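Local coordinates for protein tumor necrosis factor receptor superfamily member 16 (Rattus norvegicus, PDB 1SG1) that probably binds nerve growth factor and related neurotrophins at the cell surface through its extracellular cysteine-rich repeats, at residues Pro38-Asp41 against Asn42-Phe45; Arg150-Pro154 against Trp155-Glu159. One frame throughout, in Å; residues are numbered along the deposited sequence.

Interaction 1 (Pro38-Asp41 against Asn42-Phe45)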
ATOM      1  N   PRO C  38     -18.679 -16.255 -15.121  1.00 54.26           N
ATOM      2  CA  PRO C  38     -17.815 -15.389 -14.315  1.00 51.43           C
ATOM      3  C   PRO C  38     -16.418 -15.963 -14.066  1.00 49.36           C
ATOM      4  O   PRO C  38     -16.247 -17.172 -13.967  1.00 47.44           O
ATOM      5  CB  PRO C  38     -18.610 -15.234 -13.023  1.00 51.47           C
ATOM      6  CG  PRO C  38     -20.013 -15.232 -13.504  1.00 51.56           C
ATOM      7  CD  PRO C  38     -20.006 -16.386 -14.490  1.00 53.25           C
ATOM      8  N   CYS C  39     -15.426 -15.082 -13.972  1.00 47.54           N
ATOM      9  CA  CYS C  39     -14.053 -15.491 -13.691  1.00 46.25           C
ATOM     10  C   CYS C  39     -13.871 -15.760 -12.194  1.00 44.94           C
ATOM     11  O   CYS C  39     -14.661 -15.307 -11.376  1.00 39.78           O
ATOM     12  CB  CYS C  39     -13.076 -14.400 -14.110  1.00 47.86           C
ATOM     13  SG  CYS C  39     -13.244 -13.863 -15.832  1.00 47.18           S
ATOM     14  N   LEU C  40     -12.812 -16.485 -11.848  1.00 45.29           N
ATOM     15  CA  LEU C  40     -12.528 -16.831 -10.451  1.00 46.73           C
ATOM     16  C   LEU C  40     -11.526 -15.901  -9.745  1.00 45.12           C
ATOM     17  O   LEU C  40     -10.362 -15.825 -10.141  1.00 42.09           O
ATOM     18  CB  LEU C  40     -11.990 -18.259 -10.374  1.00 50.08           C
ATOM     19  CG  LEU C  40     -12.346 -19.073  -9.128  1.00 54.79           C
ATOM     20  CD1 LEU C  40     -13.768 -19.607  -9.266  1.00 56.87           C
ATOM     21  CD2 LEU C  40     -11.370 -20.239  -8.976  1.00 57.43           C
ATOM     22  N   ASP C  41     -11.987 -15.222  -8.692  1.00 44.53           N
ATOM     23  CA  ASP C  41     -11.143 -14.323  -7.906  1.00 43.25           C
ATOM     24  C   ASP C  41      -9.868 -15.052  -7.527  1.00 39.13           C
ATOM     25  O   ASP C  41      -9.912 -16.167  -7.054  1.00 39.59           O
ATOM     26  CB  ASP C  41     -11.880 -13.874  -6.652  1.00 48.25           C
ATOM     27  CG  ASP C  41     -11.068 -12.922  -5.804  1.00 52.80           C
ATOM     28  OD1 ASP C  41     -10.227 -13.397  -5.017  1.00 55.12           O
ATOM     29  OD2 ASP C  41     -11.268 -11.695  -5.931  1.00 55.84           O
ATOM     30  N   ASN C  42      -8.743 -14.400  -7.764  1.00 36.66           N
ATOM     31  CA  ASN C  42      -7.418 -14.931  -7.510  1.00 36.40           C
ATOM     32  C   ASN C  42      -6.982 -15.966  -8.538  1.00 36.76           C
ATOM     33  O   ASN C  42      -5.832 -16.354  -8.565  1.00 37.47           O
ATOM     34  CB  ASN C  42      -7.322 -15.522  -6.109  1.00 38.96           C
ATOM     35  CG  ASN C  42      -5.893 -15.774  -5.683  1.00 33.94           C
ATOM     36  OD1 ASN C  42      -5.006 -14.970  -5.951  1.00 31.19           O
ATOM     37  ND2 ASN C  42      -5.668 -16.887  -4.999  1.00 34.50           N
ATOM     38  N   VAL C  43      -7.886 -16.394  -9.404  1.00 37.17           N
ATOM     39  CA  VAL C  43      -7.523 -17.366 -10.416  1.00 37.93           C
ATOM     40  C   VAL C  43      -7.613 -16.857 -11.855  1.00 38.00           C
ATOM     41  O   VAL C  43      -6.712 -17.079 -12.666  1.00 36.47           O
ATOM     42  CB  VAL C  43      -8.393 -18.612 -10.289  1.00 40.81           C
ATOM     43  CG1 VAL C  43      -8.029 -19.609 -11.372  1.00 43.05           C
ATOM     44  CG2 VAL C  43      -8.190 -19.234  -8.913  1.00 44.46           C
ATOM     45  N   THR C  44      -8.702 -16.166 -12.164  1.00 37.74           N
ATOM     46  CA  THR C  44      -8.939 -15.669 -13.517  1.00 36.52           C
ATOM     47  C   THR C  44      -9.645 -14.329 -13.515  1.00 37.05           C
ATOM     48  O   THR C  44     -10.461 -14.022 -12.641  1.00 35.37           O
ATOM     49  CB  THR C  44      -9.830 -16.646 -14.344  1.00 37.96           C
ATOM     50  OG1 THR C  44     -11.092 -16.822 -13.681  1.00 33.58           O
ATOM     51  CG2 THR C  44      -9.137 -18.013 -14.527  1.00 34.11           C
ATOM     52  N   PHE C  45      -9.359 -13.546 -14.542  1.00 34.60           N
ATOM     53  CA  PHE C  45      -9.950 -12.225 -14.667  1.00 31.97           C
ATOM     54  C   PHE C  45     -10.307 -11.953 -16.127  1.00 32.43           C
ATOM     55  O   PHE C  45      -9.811 -12.611 -17.045  1.00 30.43           O
ATOM     56  CB  PHE C  45      -8.933 -11.180 -14.189  1.00 29.36           C
ATOM     57  CG  PHE C  45      -7.752 -11.058 -15.093  1.00 26.33           C
ATOM     58  CD1 PHE C  45      -7.659 -10.011 -16.007  1.00 27.97           C
ATOM     59  CD2 PHE C  45      -6.777 -12.051 -15.113  1.00 25.52           C
ATOM     60  CE1 PHE C  45      -6.609  -9.970 -16.926  1.00 28.01           C
ATOM     61  CE2 PHE C  45      -5.736 -12.016 -16.020  1.00 22.13           C
ATOM     62  CZ  PHE C  45      -5.650 -10.981 -16.928  1.00 26.17           C
TER
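Cys39 lies against Thr44 just where the chain reverses: Cys39 CB is 3.2 Å from Thr44 OG1, and Cys39 SG sits by the backbone of Phe45, 3.5 Å from its C atom. Leu40 carries the turn. Its N donates to Thr44 OG1 at a short 2.5 Å (162° at the hydrogen), a position the hydroxyl reaches because it stands between the backbone N and the carbonyl carbon (chi1 59°). Its O takes two amides, Val43 N and Thr44 N, each at 2.6 Å; Thr44 N approaches in the carbonyl plane, Val43 N tilted 35° from it. Leu40 CD2 runs alongside Val43 CG2, 3.3 Å apart. The backbone torsions of Asp41 and Asn42 identify Leu40-Val43 as a type II turn. A valine in place of Thr44 is likely to leave Leu40 N without its hydroxyl acceptor, although the backbone bonds to Leu40 O would remain. The Asp41 carboxylate meets two chains of another protein, presumably neurotrophin: OD1 accepts a backbone hydrogen bond from one, and OD2 makes a salt bridge with a basic side chain of the other. The turn links strand 35-38 to strand 44-45, which pairs antiparallel with strand 56-57, while Cys39 is disulfide-bonded to Cys55.

Interaction 2 (Arg150-Pro154 against Trp155-Glu159)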
ATOM      1  N   ARG C 150      36.112  12.030  20.014  1.00 37.54           N
ATOM      2  CA  ARG C 150      36.292  11.669  18.618  1.00 38.55           C
ATOM      3  C   ARG C 150      35.590  12.746  17.790  1.00 37.71           C
ATOM      4  O   ARG C 150      34.499  13.174  18.136  1.00 34.88           O
ATOM      5  CB  ARG C 150      35.680  10.289  18.360  1.00 42.41           C
ATOM      6  CG  ARG C 150      35.714   9.854  16.909  1.00 47.44           C
ATOM      7  CD  ARG C 150      35.323   8.383  16.740  1.00 49.81           C
ATOM      8  NE  ARG C 150      35.568   7.933  15.369  1.00 53.20           N
ATOM      9  CZ  ARG C 150      35.842   6.677  15.029  1.00 52.79           C
ATOM     10  NH1 ARG C 150      35.907   5.734  15.963  1.00 53.68           N
ATOM     11  NH2 ARG C 150      36.053   6.365  13.752  1.00 52.75           N
ATOM     12  N   GLU C 151      36.229  13.200  16.718  1.00 37.00           N
ATOM     13  CA  GLU C 151      35.645  14.225  15.858  1.00 37.88           C
ATOM     14  C   GLU C 151      34.794  13.605  14.776  1.00 37.80           C
ATOM     15  O   GLU C 151      34.927  12.433  14.473  1.00 38.31           O
ATOM     16  CB  GLU C 151      36.736  15.072  15.215  1.00 40.82           C
ATOM     17  CG  GLU C 151      37.779  14.252  14.494  1.00 44.27           C
ATOM     18  CD  GLU C 151      39.079  15.000  14.310  1.00 46.48           C
ATOM     19  OE1 GLU C 151      39.108  15.966  13.510  1.00 46.19           O
ATOM     20  OE2 GLU C 151      40.070  14.617  14.976  1.00 46.80           O
ATOM     21  N   CYS C 152      33.909  14.405  14.203  1.00 38.11           N
ATOM     22  CA  CYS C 152      33.026  13.950  13.149  1.00 37.61           C
ATOM     23  C   CYS C 152      33.761  13.838  11.820  1.00 38.08           C
ATOM     24  O   CYS C 152      34.391  14.799  11.383  1.00 34.69           O
ATOM     25  CB  CYS C 152      31.867  14.932  12.975  1.00 40.43           C
ATOM     26  SG  CYS C 152      30.377  14.244  12.186  1.00 39.76           S
ATOM     27  N   THR C 153      33.694  12.652  11.212  1.00 36.96           N
ATOM     28  CA  THR C 153      34.259  12.409   9.889  1.00 35.98           C
ATOM     29  C   THR C 153      33.083  11.962   9.049  1.00 36.31           C
ATOM     30  O   THR C 153      31.995  11.729   9.574  1.00 35.45           O
ATOM     31  CB  THR C 153      35.295  11.298   9.866  1.00 36.53           C
ATOM     32  OG1 THR C 153      34.740  10.109  10.443  1.00 38.31           O
ATOM     33  CG2 THR C 153      36.535  11.733  10.621  1.00 41.70           C
ATOM     34  N   PRO C 154      33.267  11.852   7.731  1.00 37.07           N
ATOM     35  CA  PRO C 154      32.102  11.414   6.968  1.00 36.10           C
ATOM     36  C   PRO C 154      31.557  10.027   7.333  1.00 34.53           C
ATOM     37  O   PRO C 154      30.465   9.679   6.930  1.00 36.98           O
ATOM     38  CB  PRO C 154      32.584  11.516   5.518  1.00 37.16           C
ATOM     39  CG  PRO C 154      34.066  11.359   5.624  0.10 37.28           C
ATOM     40  CD  PRO C 154      34.397  12.171   6.844  0.10 37.03           C
ATOM     41  N   TRP C 155      32.292   9.244   8.120  1.00 35.39           N
ATOM     42  CA  TRP C 155      31.830   7.901   8.481  1.00 34.08           C
ATOM     43  C   TRP C 155      31.510   7.647   9.953  1.00 32.62           C
ATOM     44  O   TRP C 155      30.983   6.602  10.305  1.00 32.31           O
ATOM     45  CB  TRP C 155      32.820   6.843   7.969  1.00 34.09           C
ATOM     46  CG  TRP C 155      34.182   6.966   8.512  1.00 32.00           C
ATOM     47  CD1 TRP C 155      34.685   6.357   9.619  1.00 32.13           C
ATOM     48  CD2 TRP C 155      35.214   7.811   8.011  1.00 32.93           C
ATOM     49  NE1 TRP C 155      35.976   6.773   9.843  1.00 35.27           N
ATOM     50  CE2 TRP C 155      36.324   7.667   8.868  1.00 32.32           C
ATOM     51  CE3 TRP C 155      35.309   8.679   6.919  1.00 31.44           C
ATOM     52  CZ2 TRP C 155      37.513   8.362   8.669  1.00 35.91           C
ATOM     53  CZ3 TRP C 155      36.497   9.371   6.722  1.00 35.24           C
ATOM     54  CH2 TRP C 155      37.583   9.208   7.590  1.00 32.40           C
ATOM     55  N   ALA C 156      31.828   8.584  10.823  1.00 32.54           N
ATOM     56  CA  ALA C 156      31.478   8.407  12.225  1.00 34.11           C
ATOM     57  C   ALA C 156      31.158   9.748  12.848  1.00 35.17           C
ATOM     58  O   ALA C 156      31.858  10.728  12.632  1.00 35.71           O
ATOM     59  CB  ALA C 156      32.592   7.719  12.981  1.00 34.05           C
ATOM     60  N   ASP C 157      30.073   9.790  13.606  1.00 37.88           N
ATOM     61  CA  ASP C 157      29.645  11.018  14.277  1.00 39.89           C
ATOM     62  C   ASP C 157      30.586  11.357  15.433  1.00 40.15           C
ATOM     63  O   ASP C 157      31.312  10.499  15.928  1.00 39.05           O
ATOM     64  CB  ASP C 157      28.215  10.847  14.796  1.00 38.44           C
ATOM     65  CG  ASP C 157      27.720  12.046  15.574  1.00 37.92           C
ATOM     66  OD1 ASP C 157      27.990  13.199  15.176  1.00 39.33           O
ATOM     67  OD2 ASP C 157      27.041  11.830  16.584  1.00 33.59           O
ATOM     68  N   ALA C 158      30.568  12.614  15.851  1.00 41.73           N
ATOM     69  CA  ALA C 158      31.403  13.067  16.949  1.00 44.84           C
ATOM     70  C   ALA C 158      30.983  12.418  18.271  1.00 47.87           C
ATOM     71  O   ALA C 158      29.859  11.958  18.429  1.00 48.02           O
ATOM     72  CB  ALA C 158      31.318  14.570  17.052  1.00 43.86           C
ATOM     73  N   GLU C 159      31.902  12.369  19.221  1.00 52.35           N
ATOM     74  CA  GLU C 159      31.617  11.794  20.531  1.00 56.92           C
ATOM     75  C   GLU C 159      31.898  12.824  21.614  1.00 57.12           C
ATOM     76  O   GLU C 159      32.775  13.670  21.444  1.00 58.65           O
ATOM     77  CB  GLU C 159      32.483  10.554  20.761  1.00 60.37           C
ATOM     78  CG  GLU C 159      31.943   9.314  20.075  1.00 67.48           C
ATOM     79  CD  GLU C 159      32.916   8.147  20.098  1.00 72.27           C
ATOM     80  OE1 GLU C 159      33.428   7.818  21.197  1.00 76.35           O
ATOM     81  OE2 GLU C 159      33.158   7.556  19.015  1.00 74.52           O
TER
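A tight two-residue reversal, Pro154-Trp155, turns the chain back between Thr153 and Ala156 inside a cysteine-rich repeat; the backbone torsions of its two corner residues fit a type I turn. Thr153 N donates to Ala156 O at 3.0 Å, almost in line with the carbonyl bond (161°), whereas the return bond from Ala156 N to Thr153 O is weak. Thr153 also covers the indole. Its CB stands 3.6 Å from the centroid of the six-membered ring of Trp155, only 2° off the normal, a CH-pi contact, and OG1 lies over the same face, 3.3 Å from CE2. The same OG1 receives weak bonds from the N atoms of Trp155 and Ala156. Pro154 CG packs tightly beside the indole, 3.2 Å from Trp155 CE3.

Farther from the bend, Glu159 N donates to Arg150 O at 2.9 Å. With CG anti to its backbone N (chi1 176°) and an extended chain, Arg150 runs back past Ala156 CB toward the indole, where Trp155 NE1 lies at the guanidinium edge, 3.9 Å from NH2. Glu159 OE2 meets the aliphatic CD of Arg150 at 3.2 Å, but its charge stays beyond salt-bridge range. Cys152 CB faces Ala158 CB, and Cys152 is disulfide-bonded to Cys139. Such an irregular, hairpin-like loop, secured by a disulfide, is characteristic of TNF-receptor cysteine-rich domains.

In the fold
From the N terminus, the chain leaves strand 35-38 and makes interaction 1, whose turn delivers it into strand 44-45; the disulfide Cys39-Cys55 then closes a larger loop around that turn. Much later, after strand 137-138, interaction 2 reverses the chain near the C terminus, tied back by Cys139-Cys152. The two contacts are in series, neither nested nor crossed, and fall in different cysteine-rich regions. The centres of interactions 1 and 2 are about 57 Å apart and the nearest atoms of interactions 1 and 2 about 45 Å, on opposite sides of the chain's centre, as expected of an elongated receptor. Other protein chains touch residues 38-45, whereas none in the assembly touches residues 150-159.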